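Local coordinates for catalase (Bacillus pumilus, PDB 4QOL) that breaks down hydrogen peroxide to water and oxygen at a haem and also oxidises phenolic substrates in a peroxidase-like reaction, at the interface of chains A and B. Coordinates in Å, arbitrary orientation; residue numbers count along the deposited sequence, not the author numbering. Chains: chain A/B, Catalase.

The interface of chains A and B. Residues chain A 141; chain B 19-23, 38-39, 42.
A:Leu141 pushes its side chain between the helix 37-46 of chain B and the loop B:Asp19 to B:Ser23, a knob-into-pocket contact in the two-fold interface of a haem catalase. It exemplifies how an apolar knob is seated while a long basic side chain satisfies its backbone. In this family the N-terminal arm of one subunit threads through its partner as the tetramer assembles, and the pocket here is built from such an arm and the helix that follows it. Traced outward, CB of A:Leu141 passes B:Leu39 CD1 at 4.0 Å, and CG lies over the backbone carbonyl of B:Asn20. The chain then forks. CD1 turns to the helix, lying 3.7 Å from B:Leu39 CA and over the face of the B:His38 ring, near its CD2; the leucine and histidine side chains cross at about a right angle. CD2 points into the loop, 3.5 Å from the carbonyl O of B:Asn22. CG stands anti to the backbone N (chi1 -173°), beside the carbonyl carbon, which sends the two methyls between helix and loop. Behind the methyls, B:Asp19 keeps the loop in shape: its OD1 accepts the backbone N-H groups of B:Gln21 and B:Asn22 from the same face, while OD2 receives B:Asn22 ND2 on its syn lone pair. The backbone is gripped separately. B:Lys42, extended through all four torsions, brings NZ 2.8 Å from A:Leu141 O, tilted 23° from the carbonyl plane. That NZ also donates to B:Asn20 OD1 at 2.9 Å, an oxygen that accepts B:His38 NE2 as well, tying helix to loop around the leucine. A methionine in place of B:Lys42 would probably leave the A:Leu141 carbonyl without this donor and the B:Asn20 amide held by B:His38 with less help.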
loop_
_atom_site.group_PDB
_atom_site.type_symbol
_atom_site.label_atom_id
_atom_site.label_comp_id
_atom_site.label_asym_id
_atom_site.label_seq_id
_atom_site.Cartn_x
_atom_site.Cartn_y
_atom_site.Cartn_z
ATOM N N LEU A 141 16.296 -19.595 8.342
ATOM C CA LEU A 141 16.672 -18.480 9.154
ATOM C C LEU A 141 17.849 -17.763 8.501
ATOM O O LEU A 141 18.038 -16.568 8.724
ATOM C CB LEU A 141 17.015 -18.886 10.594
ATOM C CG LEU A 141 17.267 -17.798 11.607
ATOM C CD1 LEU A 141 16.100 -16.864 11.788
ATOM C CD2 LEU A 141 17.561 -18.459 12.956
ATOM N N ASP B 19 20.156 -17.302 19.026
ATOM C CA ASP B 19 20.602 -18.149 17.937
ATOM C C ASP B 19 20.100 -17.582 16.644
ATOM O O ASP B 19 18.896 -17.607 16.361
ATOM C CB ASP B 19 20.085 -19.603 18.195
ATOM C CG ASP B 19 20.642 -20.662 17.229
ATOM O OD1 ASP B 19 21.181 -20.358 16.161
ATOM O OD2 ASP B 19 20.464 -21.879 17.562
ATOM N N ASN B 20 21.041 -17.064 15.816
ATOM C CA ASN B 20 20.731 -16.578 14.511
ATOM C C ASN B 20 21.001 -17.595 13.392
ATOM O O ASN B 20 21.009 -17.199 12.231
ATOM C CB ASN B 20 21.480 -15.294 14.260
ATOM C CG ASN B 20 20.975 -14.548 13.046
ATOM O OD1 ASN B 20 19.764 -14.361 12.869
ATOM N ND2 ASN B 20 21.888 -14.067 12.246
ATOM N N GLN B 21 21.211 -18.874 13.755
ATOM C CA GLN B 21 21.541 -19.956 12.799
ATOM C C GLN B 21 20.409 -20.955 12.591
ATOM O O GLN B 21 20.200 -21.440 11.483
ATOM C CB GLN B 21 22.781 -20.720 13.218
ATOM C CG GLN B 21 23.958 -19.864 13.709
ATOM C CD GLN B 21 24.180 -18.620 12.866
ATOM O OE1 GLN B 21 24.219 -18.690 11.628
ATOM N NE2 GLN B 21 24.396 -17.476 13.528
ATOM N N ASN B 22 19.695 -21.282 13.648
ATOM C CA ASN B 22 18.715 -22.367 13.593
ATOM C C ASN B 22 17.315 -21.882 13.906
ATOM O O ASN B 22 17.082 -21.261 14.951
ATOM C CB ASN B 22 19.072 -23.511 14.584
ATOM C CG ASN B 22 20.499 -23.996 14.431
ATOM O OD1 ASN B 22 20.849 -24.599 13.414
ATOM N ND2 ASN B 22 21.363 -23.644 15.406
ATOM N N SER B 23 16.378 -22.320 13.073
ATOM C CA SER B 23 14.945 -22.228 13.350
ATOM C C SER B 23 14.587 -23.118 14.565
ATOM O O SER B 23 15.323 -24.042 14.887
ATOM C CB SER B 23 14.182 -22.724 12.142
ATOM O OG SER B 23 14.336 -21.936 11.026
ATOM N N HIS B 38 11.701 -14.610 16.070
ATOM C CA HIS B 38 12.882 -14.129 15.323
ATOM C C HIS B 38 12.861 -14.526 13.872
ATOM O O HIS B 38 13.056 -13.679 12.984
ATOM C CB HIS B 38 14.183 -14.589 15.967
ATOM C CG HIS B 38 15.432 -14.176 15.250
ATOM N ND1 HIS B 38 15.634 -12.918 14.696
ATOM C CD2 HIS B 38 16.538 -14.891 14.955
ATOM C CE1 HIS B 38 16.812 -12.883 14.123
ATOM N NE2 HIS B 38 17.400 -14.051 14.289
ATOM N N LEU B 39 12.517 -15.790 13.624
ATOM C CA LEU B 39 12.443 -16.283 12.246
ATOM C C LEU B 39 11.378 -15.508 11.454
ATOM O O LEU B 39 11.641 -14.994 10.373
ATOM C CB LEU B 39 12.104 -17.790 12.196
ATOM C CG LEU B 39 11.811 -18.430 10.830
ATOM C CD1 LEU B 39 13.069 -18.520 10.041
ATOM C CD2 LEU B 39 11.250 -19.819 10.902
ATOM N N LYS B 42 12.216 -11.771 10.917
ATOM C CA LYS B 42 13.310 -11.609 10.009
ATOM C C LYS B 42 12.890 -11.948 8.578
ATOM O O LYS B 42 13.103 -11.172 7.667
ATOM C CB LYS B 42 14.477 -12.439 10.499
ATOM C CG LYS B 42 15.738 -12.361 9.729
ATOM C CD LYS B 42 16.719 -13.384 10.261
ATOM C CE LYS B 42 18.104 -13.271 9.581
ATOM N NZ LYS B 42 19.013 -14.329 10.094
#